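Local coordinates for protein putative phosphatase (Clostridium difficile, PDB 3SD7) that is a putative phosphatase of the haloacid dehalogenase-like family and probably hydrolyses phosphate esters, though its substrate is not established, at residues A[32-37]-A[117-122]; A[126-131]-A[177-182]; A[142-147]-A[151-156]; A[210-215]-A[233-238]. One frame throughout, in Å; residues are numbered along the deposited sequence.

In the fold
All four contacts belong to the Rossmann-like core of a haloacid dehalogenase-like hydrolase, a parallel sheet in which strand 31-34 has strands 128-133 and 187-191 as neighbours. Contact 1 sits on strand 31-34 and runs down to the sodium site. Contact 2 is joined to it through the sheet, Phe34 N lying 2.8 Å from Leu130 O, and the centres of the two contacts are about 13 Å apart. Contact 3 nests inside the loop closed by contact 2, and its Phe153 meets Phe34 of contact 1. Contact 4 adjoins contact 1 through helix 115-124, with centres about 11 Å apart, and its Tyr212 touches the DxDx(T/V)-type sequence; contacts 3 and 4 stay separate, nearest atoms about 10 Å apart.

Contact 1 of 4, residues A[32-37]-A[117-122]; sequences VLFDLD and EILEML. With NA (sodium ion), chain B.
Strand 31-34, central in the Rossmann-like sheet of the haloacid dehalogenase fold, is backed here by helix 115-124, and Phe34 carries the contact between them. The short strand and helix segments run nearly antiparallel, at 155°, with their axes 12.0 Å apart, and the ring of Phe34, met by three aliphatic side chains of the helix, fills the space between. Phe34 holds CG anti to its carbonyl carbon (chi1 -67°), which sends the ring out toward the helix. Leu122 comes from the opposite direction and sets CD1 against the rim near the ring plane, 3.9 Å from Phe34 CZ. Leu119 slides past the ring instead; its CD2 lies 4.3 Å from the ring centroid and 28° off the normal, an off-centre CH-pi contact. Ile118 CD1 touches the same end more loosely.

Beyond the strand come Asp35 and Asp37, the two aspartates of a DxDx(T/V)-type sequence that ends at Thr39, consistent with the catalytic loop of this family. Asp35 OD1 uses its anti lone pair to accept a bond from Leu36 N at 2.7 Å, and Thr133 and Lys168 hold the carboxylate further. Asp35 OD1 and OD2 each stand 4.1 Å from the sodium and meet it through two of its waters, by weak bonds. The ion itself is bound by Asp192, three waters and a backbone carbonyl, Asp37 O lying 2.2 Å from the sodium.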
loop_
_atom_site.group_PDB
_atom_site.type_symbol
_atom_site.label_atom_id
_atom_site.label_comp_id
_atom_site.label_asym_id
_atom_site.label_seq_id
_atom_site.Cartn_x
_atom_site.Cartn_y
_atom_site.Cartn_z
ATOM N N VAL A 32 7.211 14.033 -0.831
ATOM C CA VAL A 32 5.987 13.329 -1.203
ATOM C C VAL A 32 6.092 11.900 -0.710
ATOM O O VAL A 32 7.051 11.180 -1.045
ATOM C CB VAL A 32 5.773 13.299 -2.706
ATOM C CG1 VAL A 32 4.401 12.674 -3.058
ATOM C CG2 VAL A 32 5.914 14.725 -3.320
ATOM N N LEU A 33 5.148 11.521 0.132
ATOM C CA LEU A 33 5.085 10.179 0.661
ATOM C C LEU A 33 4.026 9.398 -0.102
ATOM O O LEU A 33 2.967 9.935 -0.435
ATOM C CB LEU A 33 4.711 10.168 2.131
ATOM C CG LEU A 33 5.715 10.680 3.133
ATOM C CD1 LEU A 33 5.897 12.173 3.041
ATOM C CD2 LEU A 33 5.281 10.257 4.551
ATOM N N PHE A 34 4.320 8.132 -0.358
ATOM C CA PHE A 34 3.407 7.237 -1.013
ATOM C C PHE A 34 3.159 5.955 -0.214
ATOM O O PHE A 34 4.086 5.384 0.326
ATOM C CB PHE A 34 3.948 6.767 -2.377
ATOM C CG PHE A 34 4.056 7.830 -3.409
ATOM C CD1 PHE A 34 3.045 7.979 -4.368
ATOM C CD2 PHE A 34 5.192 8.635 -3.497
ATOM C CE1 PHE A 34 3.147 8.932 -5.342
ATOM C CE2 PHE A 34 5.279 9.608 -4.511
ATOM C CZ PHE A 34 4.264 9.743 -5.409
ATOM N N ASP A 35 1.908 5.516 -0.150
ATOM C CA ASP A 35 1.612 4.171 0.317
ATOM C C ASP A 35 2.004 3.240 -0.871
ATOM O O ASP A 35 2.317 3.713 -1.976
ATOM C CB ASP A 35 0.158 4.034 0.730
ATOM C CG ASP A 35 -0.042 2.931 1.799
ATOM O OD1 ASP A 35 0.621 1.892 1.716
ATOM O OD2 ASP A 35 -0.850 3.128 2.751
ATOM N N LEU A 36 2.000 1.945 -0.659
ATOM C CA LEU A 36 2.442 0.986 -1.686
ATOM C C LEU A 36 1.273 0.336 -2.416
ATOM O O LEU A 36 0.915 0.752 -3.530
ATOM C CB LEU A 36 3.352 -0.069 -1.050
ATOM C CG LEU A 36 3.935 -1.074 -2.056
ATOM C CD1 LEU A 36 5.079 -0.455 -2.871
ATOM C CD2 LEU A 36 4.420 -2.279 -1.309
ATOM N N ASP A 37 0.661 -0.657 -1.759
ATOM C CA ASP A 37 -0.461 -1.396 -2.350
ATOM C C ASP A 37 -1.602 -0.450 -2.681
ATOM O O ASP A 37 -2.038 0.392 -1.850
ATOM C CB ASP A 37 -0.987 -2.502 -1.423
ATOM C CG ASP A 37 -0.056 -3.692 -1.276
ATOM O OD1 ASP A 37 0.968 -3.860 -2.003
ATOM O OD2 ASP A 37 -0.397 -4.526 -0.394
ATOM N N GLU A 117 6.671 6.715 -14.905
ATOM C CA GLU A 117 6.849 8.040 -15.497
ATOM C C GLU A 117 6.650 9.175 -14.492
ATOM O O GLU A 117 7.456 10.107 -14.451
ATOM C CB GLU A 117 5.899 8.257 -16.697
ATOM C CG GLU A 117 5.723 9.764 -17.063
ATOM C CD GLU A 117 4.635 10.023 -18.095
ATOM O OE1 GLU A 117 4.725 9.434 -19.186
ATOM O OE2 GLU A 117 3.720 10.846 -17.815
ATOM N N ILE A 118 5.592 9.125 -13.673
ATOM C CA ILE A 118 5.372 10.237 -12.755
ATOM C C ILE A 118 6.454 10.254 -11.672
ATOM O O ILE A 118 6.921 11.325 -11.297
ATOM C CB ILE A 118 3.933 10.324 -12.173
ATOM C CG1 ILE A 118 3.718 9.320 -11.104
ATOM C CG2 ILE A 118 2.843 10.330 -13.298
ATOM C CD1 ILE A 118 4.312 9.759 -9.787
ATOM N N LEU A 119 6.876 9.081 -11.189
ATOM C CA LEU A 119 7.963 9.050 -10.193
ATOM C C LEU A 119 9.227 9.666 -10.784
ATOM O O LEU A 119 9.881 10.450 -10.108
ATOM C CB LEU A 119 8.268 7.642 -9.719
ATOM C CG LEU A 119 7.108 7.004 -8.956
ATOM C CD1 LEU A 119 7.447 5.560 -8.646
ATOM C CD2 LEU A 119 6.768 7.768 -7.658
ATOM N N GLU A 120 9.551 9.305 -12.026
ATOM C CA GLU A 120 10.737 9.849 -12.735
ATOM C C GLU A 120 10.603 11.385 -12.851
ATOM O O GLU A 120 11.555 12.114 -12.600
ATOM C CB GLU A 120 10.856 9.210 -14.123
ATOM C CG GLU A 120 11.318 7.736 -14.092
ATOM C CD GLU A 120 11.265 6.995 -15.438
ATOM O OE1 GLU A 120 10.651 7.465 -16.432
ATOM O OE2 GLU A 120 11.846 5.901 -15.487
ATOM N N MET A 121 9.404 11.864 -13.177
ATOM C CA MET A 121 9.166 13.306 -13.303
ATOM C C MET A 121 9.361 14.036 -11.974
ATOM O O MET A 121 9.975 15.107 -11.912
ATOM C CB MET A 121 7.784 13.567 -13.897
ATOM C CG MET A 121 7.709 13.151 -15.355
ATOM S SD MET A 121 6.030 13.288 -15.970
ATOM C CE MET A 121 5.738 15.001 -15.583
ATOM N N LEU A 122 8.825 13.467 -10.909
ATOM C CA LEU A 122 8.966 14.070 -9.583
ATOM C C LEU A 122 10.446 14.101 -9.153
ATOM O O LEU A 122 10.943 15.091 -8.624
ATOM C CB LEU A 122 8.140 13.279 -8.569
ATOM C CG LEU A 122 6.624 13.305 -8.776
ATOM C CD1 LEU A 122 5.951 12.299 -7.795
ATOM C CD2 LEU A 122 6.068 14.688 -8.577
HETATM NA NA NA B . -3.046 1.010 0.015
HETATM O O HOH W 1 -3.474 2.381 1.655
HETATM O O HOH W 2 -1.604 -0.150 1.224
HETATM O O HOH W 3 -4.752 -0.577 -0.680
#

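Contact 2 of 4, residues A[126-131]-A[177-182]; sequences GKILLV and DLCNVK
Cys179 SG sits against the forked end of Leu130, nearly equidistant from its two methyls: 3.8 Å from Leu130 CD1 and 3.9 Å from Leu130 CD2. This is the close part of the contact, where the last turn of helix 168-179 meets strand 128-133 of the Rossmann-like sheet. A chi1 of -68° at Cys179 swings the sulfur to the side of its own backbone N and into this fork. Tyr155, from the neighbouring strand 155-159, also touches both Leu130 and Cys179.

Toward the start of the strand the fit slackens. Ile128 CG2 approaches Cys179 SG at 4.3 Å, and Ile128 is itself partly exposed. The helix ends just beyond, in a Schellman motif with Asn180 at positive phi, and the chain passes into the exposed residues Asn180 and Lys182. Since the cysteine meets the strand through sulfur against methyl groups, the attachment depends on shape and dispersion, without a polar bond between the two segments to fix its direction.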
loop_
_atom_site.group_PDB
_atom_site.type_symbol
_atom_site.label_atom_id
_atom_site.label_comp_id
_atom_site.label_asym_id
_atom_site.label_seq_id
_atom_site.Cartn_x
_atom_site.Cartn_y
_atom_site.Cartn_z
ATOM N N GLY A 126 13.591 17.200 -8.421
ATOM C CA GLY A 126 14.236 17.350 -7.127
ATOM C C GLY A 126 13.406 17.024 -5.906
ATOM O O GLY A 126 13.851 17.294 -4.781
ATOM N N LYS A 127 12.212 16.462 -6.090
ATOM C CA LYS A 127 11.378 16.134 -4.932
ATOM C C LYS A 127 11.937 14.931 -4.209
ATOM O O LYS A 127 12.539 14.050 -4.820
ATOM C CB LYS A 127 9.941 15.881 -5.352
ATOM C CG LYS A 127 9.327 17.130 -5.920
ATOM C CD LYS A 127 7.895 17.038 -6.186
ATOM C CE LYS A 127 7.432 18.276 -6.977
ATOM N NZ LYS A 127 7.705 19.632 -6.382
ATOM N N ILE A 128 11.779 14.927 -2.882
ATOM C CA ILE A 128 12.159 13.797 -2.063
ATOM C C ILE A 128 10.916 12.902 -1.993
ATOM O O ILE A 128 9.820 13.361 -1.605
ATOM C CB ILE A 128 12.546 14.252 -0.653
ATOM C CG1 ILE A 128 13.834 15.067 -0.728
ATOM C CG2 ILE A 128 12.763 13.017 0.239
ATOM C CD1 ILE A 128 14.167 15.793 0.560
ATOM N N LEU A 129 11.098 11.649 -2.401
ATOM C CA LEU A 129 10.014 10.679 -2.464
ATOM C C LEU A 129 10.267 9.613 -1.397
ATOM O O LEU A 129 11.396 9.091 -1.242
ATOM C CB LEU A 129 9.957 10.046 -3.841
ATOM C CG LEU A 129 9.935 11.020 -5.024
ATOM C CD1 LEU A 129 9.809 10.245 -6.350
ATOM C CD2 LEU A 129 8.797 12.029 -4.877
ATOM N N LEU A 130 9.220 9.309 -0.655
ATOM C CA LEU A 130 9.301 8.327 0.415
ATOM C C LEU A 130 8.156 7.340 0.311
ATOM O O LEU A 130 7.084 7.673 -0.196
ATOM C CB LEU A 130 9.181 9.049 1.756
ATOM C CG LEU A 130 10.117 10.234 2.059
ATOM C CD1 LEU A 130 9.720 10.948 3.384
ATOM C CD2 LEU A 130 11.562 9.788 2.076
ATOM N N VAL A 131 8.350 6.135 0.838
ATOM C CA VAL A 131 7.263 5.169 0.971
ATOM C C VAL A 131 6.955 4.989 2.445
ATOM O O VAL A 131 7.879 4.808 3.243
ATOM C CB VAL A 131 7.583 3.803 0.322
ATOM C CG1 VAL A 131 6.527 2.743 0.677
ATOM C CG2 VAL A 131 7.684 3.953 -1.199
ATOM N N ASP A 177 10.893 11.868 10.185
ATOM C CA ASP A 177 11.954 12.088 11.138
ATOM C C ASP A 177 13.309 11.780 10.483
ATOM O O ASP A 177 14.282 12.431 10.798
ATOM C CB ASP A 177 11.746 11.281 12.409
ATOM C CG ASP A 177 10.586 11.815 13.277
ATOM O OD1 ASP A 177 10.111 12.946 13.041
ATOM O OD2 ASP A 177 10.171 11.099 14.202
ATOM N N LEU A 178 13.359 10.818 9.568
ATOM C CA LEU A 178 14.620 10.479 8.881
ATOM C C LEU A 178 15.090 11.620 7.981
ATOM O O LEU A 178 16.280 11.741 7.719
ATOM C CB LEU A 178 14.477 9.234 8.006
ATOM C CG LEU A 178 14.196 7.909 8.699
ATOM C CD1 LEU A 178 13.935 6.826 7.648
ATOM C CD2 LEU A 178 15.342 7.538 9.687
ATOM N N CYS A 179 14.148 12.434 7.513
ATOM C CA CYS A 179 14.438 13.542 6.620
ATOM C C CYS A 179 14.724 14.809 7.361
ATOM O O CYS A 179 15.097 15.800 6.721
ATOM C CB CYS A 179 13.283 13.781 5.669
ATOM S SG CYS A 179 13.077 12.398 4.482
ATOM N N ASN A 180 14.562 14.771 8.685
ATOM C CA ASN A 180 14.782 15.912 9.546
ATOM C C ASN A 180 13.968 17.072 9.021
ATOM O O ASN A 180 14.504 18.125 8.748
ATOM C CB ASN A 180 16.263 16.276 9.573
ATOM C CG ASN A 180 17.133 15.151 10.124
ATOM O OD1 ASN A 180 16.819 14.549 11.155
ATOM N ND2 ASN A 180 18.239 14.873 9.440
ATOM N N VAL A 181 12.671 16.845 8.844
ATOM C CA VAL A 181 11.784 17.880 8.311
ATOM C C VAL A 181 11.395 18.927 9.334
ATOM O O VAL A 181 11.113 18.590 10.487
ATOM C CB VAL A 181 10.480 17.277 7.818
ATOM C CG1 VAL A 181 9.471 18.392 7.476
ATOM C CG2 VAL A 181 10.739 16.389 6.624
ATOM N N LYS A 182 11.396 20.190 8.896
ATOM C CA LYS A 182 10.896 21.302 9.690
ATOM C C LYS A 182 9.602 21.862 9.087
ATOM O O LYS A 182 8.603 22.001 9.803
ATOM C CB LYS A 182 11.917 22.425 9.794
ATOM C CG LYS A 182 11.273 23.809 10.064
ATOM C CD LYS A 182 10.488 23.890 11.397
ATOM C CE LYS A 182 9.758 25.242 11.548
ATOM N NZ LYS A 182 9.187 25.463 12.914
#

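Contact 3 of 4, residues A[142-147]-A[151-156]; sequences TILRYF and RYFKYI
Leu144 divides its two methyls between two partners. CD1 meets Ile156 tip to tip, with Leu144 CD1 3.6 Å from Ile156 CD1 and 3.9 Å from Ile156 CG1. The other branch turns to Phe153: Leu144 CD2 lies 4.1 Å from Phe153 CE2, approaching the ring obliquely, and the two side chains cross at about a right angle. Two torsions of Leu144 act together here: chi1 at -68° directs CG to this side of the helix, and chi2 at 166° parts the methyls between the partners.

These residues belong to a beta-alpha-beta unit of the Rossmann-like fold, in which helix 137-146 connects strands 128-133 and 155-159. The contact lies where the helix returns its chain to the second strand, and a 3-10 segment, 151-152, leads into Phe153. A backbone bond between Leu144 and Asp150 ties the helix to the turn.

Further out, Val131 of strand 128-133 touches Leu144, Phe153 and Ile156. Phe153 also packs on Leu129 of that strand and on Leu119 of helix 115-124.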
loop_
_atom_site.group_PDB
_atom_site.type_symbol
_atom_site.label_atom_id
_atom_site.label_comp_id
_atom_site.label_asym_id
_atom_site.label_seq_id
_atom_site.Cartn_x
_atom_site.Cartn_y
_atom_site.Cartn_z
ATOM N N THR A 142 11.313 -5.211 -1.792
ATOM C CA THR A 142 11.411 -6.254 -2.808
ATOM C C THR A 142 10.629 -5.866 -4.055
ATOM O O THR A 142 11.123 -5.975 -5.186
ATOM C CB THR A 142 10.943 -7.605 -2.276
ATOM O OG1 THR A 142 11.865 -8.061 -1.279
ATOM C CG2 THR A 142 10.873 -8.647 -3.401
ATOM N N ILE A 143 9.404 -5.407 -3.841
ATOM C CA ILE A 143 8.519 -5.003 -4.939
ATOM C C ILE A 143 9.025 -3.772 -5.681
ATOM O O ILE A 143 8.987 -3.724 -6.910
ATOM C CB ILE A 143 7.094 -4.760 -4.401
ATOM C CG1 ILE A 143 6.509 -6.084 -3.909
ATOM C CG2 ILE A 143 6.229 -4.136 -5.467
ATOM C CD1 ILE A 143 5.248 -5.912 -3.044
ATOM N N LEU A 144 9.527 -2.786 -4.965
ATOM C CA LEU A 144 9.989 -1.578 -5.615
ATOM C C LEU A 144 11.262 -1.886 -6.419
ATOM O O LEU A 144 11.435 -1.359 -7.522
ATOM C CB LEU A 144 10.195 -0.459 -4.623
ATOM C CG LEU A 144 8.885 0.074 -3.991
ATOM C CD1 LEU A 144 9.224 0.927 -2.783
ATOM C CD2 LEU A 144 8.041 0.818 -4.982
ATOM N N ARG A 145 12.093 -2.771 -5.871
ATOM C CA ARG A 145 13.269 -3.255 -6.576
ATOM C C ARG A 145 12.857 -4.035 -7.846
ATOM O O ARG A 145 13.445 -3.834 -8.915
ATOM C CB ARG A 145 14.107 -4.111 -5.641
ATOM C CG ARG A 145 14.887 -3.346 -4.644
ATOM C CD ARG A 145 15.594 -4.267 -3.657
ATOM N NE ARG A 145 16.646 -3.550 -2.970
ATOM C CZ ARG A 145 17.938 -3.547 -3.329
ATOM N NH1 ARG A 145 18.394 -4.246 -4.361
ATOM N NH2 ARG A 145 18.781 -2.834 -2.633
ATOM N N TYR A 146 11.828 -4.895 -7.754
ATOM C CA TYR A 146 11.324 -5.694 -8.896
ATOM C C TYR A 146 10.901 -4.839 -10.091
ATOM O O TYR A 146 11.088 -5.252 -11.267
ATOM C CB TYR A 146 10.145 -6.571 -8.430
ATOM C CG TYR A 146 9.470 -7.427 -9.492
ATOM C CD1 TYR A 146 9.838 -8.752 -9.676
ATOM C CD2 TYR A 146 8.433 -6.923 -10.265
ATOM C CE1 TYR A 146 9.225 -9.541 -10.614
ATOM C CE2 TYR A 146 7.797 -7.712 -11.228
ATOM C CZ TYR A 146 8.199 -9.027 -11.393
ATOM O OH TYR A 146 7.588 -9.826 -12.333
ATOM N N PHE A 147 10.326 -3.670 -9.808
ATOM C CA PHE A 147 9.872 -2.708 -10.839
ATOM C C PHE A 147 10.866 -1.628 -11.193
ATOM O O PHE A 147 10.558 -0.711 -11.963
ATOM C CB PHE A 147 8.522 -2.092 -10.463
ATOM C CG PHE A 147 7.411 -3.068 -10.537
ATOM C CD1 PHE A 147 6.996 -3.570 -11.762
ATOM C CD2 PHE A 147 6.774 -3.508 -9.391
ATOM C CE1 PHE A 147 5.974 -4.491 -11.838
ATOM C CE2 PHE A 147 5.757 -4.429 -9.463
ATOM C CZ PHE A 147 5.349 -4.919 -10.674
ATOM N N ARG A 151 15.033 3.022 -6.772
ATOM C CA ARG A 151 15.988 4.089 -6.977
ATOM C C ARG A 151 15.439 5.517 -6.816
ATOM O O ARG A 151 16.192 6.436 -6.565
ATOM C CB ARG A 151 16.616 3.947 -8.392
ATOM C CG ARG A 151 15.608 4.124 -9.529
ATOM C CD ARG A 151 16.219 3.987 -10.928
ATOM N NE ARG A 151 16.786 2.659 -11.142
ATOM C CZ ARG A 151 17.473 2.291 -12.223
ATOM N NH1 ARG A 151 17.678 3.143 -13.229
ATOM N NH2 ARG A 151 17.958 1.057 -12.301
ATOM N N TYR A 152 14.135 5.708 -6.956
ATOM C CA TYR A 152 13.545 7.062 -6.852
ATOM C C TYR A 152 13.169 7.468 -5.425
ATOM O O TYR A 152 12.850 8.622 -5.191
ATOM C CB TYR A 152 12.295 7.170 -7.751
ATOM C CG TYR A 152 12.626 6.832 -9.191
ATOM C CD1 TYR A 152 13.584 7.555 -9.870
ATOM C CD2 TYR A 152 12.036 5.748 -9.835
ATOM C CE1 TYR A 152 13.949 7.233 -11.166
ATOM C CE2 TYR A 152 12.378 5.425 -11.162
ATOM C CZ TYR A 152 13.343 6.172 -11.812
ATOM O OH TYR A 152 13.722 5.864 -13.119
ATOM N N PHE A 153 13.210 6.521 -4.488
ATOM C CA PHE A 153 12.811 6.780 -3.110
ATOM C C PHE A 153 14.013 6.886 -2.171
ATOM O O PHE A 153 14.892 6.025 -2.167
ATOM C CB PHE A 153 11.875 5.673 -2.608
ATOM C CG PHE A 153 10.596 5.602 -3.379
ATOM C CD1 PHE A 153 9.557 6.444 -3.062
ATOM C CD2 PHE A 153 10.441 4.707 -4.431
ATOM C CE1 PHE A 153 8.393 6.428 -3.775
ATOM C CE2 PHE A 153 9.252 4.684 -5.156
ATOM C CZ PHE A 153 8.244 5.557 -4.832
ATOM N N LYS A 154 14.023 7.935 -1.378
ATOM C CA LYS A 154 15.099 8.133 -0.407
ATOM C C LYS A 154 15.019 7.127 0.708
ATOM O O LYS A 154 16.052 6.561 1.083
ATOM C CB LYS A 154 15.088 9.550 0.133
ATOM C CG LYS A 154 16.296 9.867 0.997
ATOM C CD LYS A 154 16.375 11.357 1.349
ATOM C CE LYS A 154 17.621 11.695 2.185
ATOM N NZ LYS A 154 18.937 11.428 1.510
ATOM N N TYR A 155 13.815 6.944 1.264
ATOM C CA TYR A 155 13.577 6.003 2.352
ATOM C C TYR A 155 12.306 5.246 2.072
ATOM O O TYR A 155 11.349 5.782 1.471
ATOM C CB TYR A 155 13.468 6.707 3.695
ATOM C CG TYR A 155 14.711 7.441 4.110
ATOM C CD1 TYR A 155 15.890 6.768 4.335
ATOM C CD2 TYR A 155 14.694 8.807 4.260
ATOM C CE1 TYR A 155 17.044 7.454 4.727
ATOM C CE2 TYR A 155 15.813 9.503 4.627
ATOM C CZ TYR A 155 16.988 8.832 4.862
ATOM O OH TYR A 155 18.124 9.513 5.215
ATOM N N ILE A 156 12.279 3.998 2.526
ATOM C CA ILE A 156 11.124 3.106 2.371
ATOM C C ILE A 156 10.899 2.533 3.747
ATOM O O ILE A 156 11.818 1.906 4.326
ATOM C CB ILE A 156 11.404 1.990 1.352
ATOM C CG1 ILE A 156 11.558 2.568 -0.065
ATOM C CG2 ILE A 156 10.307 0.896 1.406
ATOM C CD1 ILE A 156 12.282 1.609 -1.060
#

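Contact 4 of 4, residues A[210-215]-A[233-238]; sequences VLYGYG and ESIKDI
Ile235 CD1 closes on the phenol end of Tyr212, 3.8 Å from Tyr212 OH, the two side chains lying nearly perpendicular. The methyl comes to the ring at its edge, near its plane, rather than over a face. Tyr212 takes an uncommon first torsion: CG stands between the backbone N and the carbonyl carbon (chi1 60°), and the ring is swung round toward helix 235-239. Ile235 has the commoner rotamer, CG1 opposite its carbonyl carbon (chi1 -68°), and an extended chi2 of 170° makes CD1 the leading atom.

One face of the Tyr212 ring is backed from its own segment by Val210 CG2, 3.7 Å above the plane and displaced toward the rim. The other branch of that valine, Val210 CG1, makes a looser approach of 4.5 Å to Ile235 CD1. Tyr212 OH has its polar partner outside the two segments, Thr39 O, a hydrogen bond that links this loop to the DxDx(T/V)-type sequence. Within segment 233-238, Lys236 NZ forms a salt bridge to Glu233 OE2 at 2.8 Å, its hydrogen bond weak.

The loop leaves strand 206-210 on its way to helix 217-223. Tyr112 meets the Tyr212 ring edge-to-face and Met115 of helix 115-124 touches it, while Ile118 of that helix meets Glu233 and Lys236, and Val229 of strand 227-229 packs on Val210 and Ile238.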
loop_
_atom_site.group_PDB
_atom_site.type_symbol
_atom_site.label_atom_id
_atom_site.label_comp_id
_atom_site.label_asym_id
_atom_site.label_seq_id
_atom_site.Cartn_x
_atom_site.Cartn_y
_atom_site.Cartn_z
ATOM N N VAL A 210 -6.363 8.729 -3.806
ATOM C CA VAL A 210 -6.516 8.240 -5.164
ATOM C C VAL A 210 -7.703 7.276 -5.236
ATOM O O VAL A 210 -8.008 6.583 -4.270
ATOM C CB VAL A 210 -5.239 7.574 -5.729
ATOM C CG1 VAL A 210 -4.008 8.476 -5.454
ATOM C CG2 VAL A 210 -5.002 6.147 -5.146
ATOM N N LEU A 211 -8.343 7.221 -6.402
ATOM C CA LEU A 211 -9.518 6.390 -6.626
ATOM C C LEU A 211 -9.243 5.151 -7.476
ATOM O O LEU A 211 -10.146 4.337 -7.665
ATOM C CB LEU A 211 -10.650 7.206 -7.301
ATOM C CG LEU A 211 -11.092 8.487 -6.588
ATOM C CD1 LEU A 211 -12.164 9.201 -7.425
ATOM C CD2 LEU A 211 -11.615 8.165 -5.162
ATOM N N TYR A 212 -8.003 4.987 -7.969
ATOM C CA TYR A 212 -7.659 3.843 -8.815
ATOM C C TYR A 212 -7.212 2.599 -8.062
ATOM O O TYR A 212 -6.922 1.562 -8.681
ATOM C CB TYR A 212 -6.584 4.238 -9.851
ATOM C CG TYR A 212 -5.302 4.731 -9.260
ATOM C CD1 TYR A 212 -4.354 3.825 -8.746
ATOM C CD2 TYR A 212 -5.001 6.093 -9.198
ATOM C CE1 TYR A 212 -3.185 4.264 -8.208
ATOM C CE2 TYR A 212 -3.821 6.535 -8.664
ATOM C CZ TYR A 212 -2.898 5.621 -8.182
ATOM O OH TYR A 212 -1.721 6.071 -7.640
ATOM N N GLY A 213 -7.177 2.706 -6.735
ATOM C CA GLY A 213 -6.801 1.618 -5.868
ATOM C C GLY A 213 -7.981 0.923 -5.216
ATOM O O GLY A 213 -9.025 0.629 -5.874
ATOM N N TYR A 214 -7.825 0.629 -3.936
ATOM C CA TYR A 214 -8.789 -0.177 -3.212
ATOM C C TYR A 214 -9.813 0.610 -2.389
ATOM O O TYR A 214 -10.729 0.030 -1.842
ATOM C CB TYR A 214 -8.067 -1.260 -2.383
ATOM C CG TYR A 214 -7.509 -2.321 -3.297
ATOM C CD1 TYR A 214 -8.230 -3.468 -3.566
ATOM C CD2 TYR A 214 -6.278 -2.145 -3.960
ATOM C CE1 TYR A 214 -7.768 -4.424 -4.431
ATOM C CE2 TYR A 214 -5.816 -3.122 -4.853
ATOM C CZ TYR A 214 -6.562 -4.251 -5.054
ATOM O OH TYR A 214 -6.157 -5.231 -5.932
ATOM N N GLY A 215 -9.665 1.916 -2.347
ATOM C CA GLY A 215 -10.626 2.773 -1.659
ATOM C C GLY A 215 -11.682 3.284 -2.619
ATOM O O GLY A 215 -11.370 3.773 -3.712
ATOM N N GLU A 233 -1.956 9.729 -13.780
ATOM C CA GLU A 233 -1.513 10.933 -14.483
ATOM C C GLU A 233 -1.928 12.238 -13.797
ATOM O O GLU A 233 -1.195 13.229 -13.854
ATOM C CB GLU A 233 -1.985 10.931 -15.949
ATOM C CG GLU A 233 -1.192 9.987 -16.902
ATOM C CD GLU A 233 0.294 10.365 -17.086
ATOM O OE1 GLU A 233 1.003 9.653 -17.835
ATOM O OE2 GLU A 233 0.762 11.358 -16.496
ATOM N N SER A 234 -3.095 12.243 -13.166
ATOM C CA SER A 234 -3.570 13.438 -12.463
ATOM C C SER A 234 -2.711 13.842 -11.249
ATOM O O SER A 234 -2.809 14.974 -10.787
ATOM C CB SER A 234 -5.025 13.270 -12.037
ATOM O OG SER A 234 -5.857 13.284 -13.168
ATOM N N ILE A 235 -1.906 12.915 -10.714
ATOM C CA ILE A 235 -0.993 13.242 -9.609
ATOM C C ILE A 235 -0.041 14.400 -10.017
ATOM O O ILE A 235 0.220 15.299 -9.211
ATOM C CB ILE A 235 -0.213 11.995 -9.147
ATOM C CG1 ILE A 235 -1.183 11.013 -8.477
ATOM C CG2 ILE A 235 0.918 12.369 -8.171
ATOM C CD1 ILE A 235 -0.622 9.642 -8.173
ATOM N N LYS A 236 0.417 14.383 -11.272
ATOM C CA LYS A 236 1.296 15.434 -11.844
ATOM C C LYS A 236 0.724 16.835 -11.719
ATOM O O LYS A 236 1.460 17.805 -11.518
ATOM C CB LYS A 236 1.495 15.241 -13.358
ATOM C CG LYS A 236 2.101 13.943 -13.830
ATOM C CD LYS A 236 2.301 13.959 -15.355
ATOM C CE LYS A 236 1.015 14.235 -16.111
ATOM N NZ LYS A 236 1.155 13.933 -17.567
ATOM N N ASP A 237 -0.582 16.948 -11.921
ATOM C CA ASP A 237 -1.259 18.235 -11.920
ATOM C C ASP A 237 -1.267 18.892 -10.544
ATOM O O ASP A 237 -1.347 20.125 -10.444
ATOM C CB ASP A 237 -2.698 18.078 -12.449
ATOM C CG ASP A 237 -2.755 17.395 -13.816
ATOM O OD1 ASP A 237 -1.752 17.429 -14.560
ATOM O OD2 ASP A 237 -3.814 16.824 -14.146
ATOM N N ILE A 238 -1.169 18.076 -9.492
ATOM C CA ILE A 238 -1.168 18.554 -8.106
ATOM C C ILE A 238 0.259 18.782 -7.597
ATOM O O ILE A 238 0.544 19.763 -6.907
ATOM C CB ILE A 238 -1.851 17.515 -7.183
ATOM C CG1 ILE A 238 -3.339 17.391 -7.549
ATOM C CG2 ILE A 238 -1.711 17.881 -5.703
ATOM C CD1 ILE A 238 -4.007 16.301 -6.842
#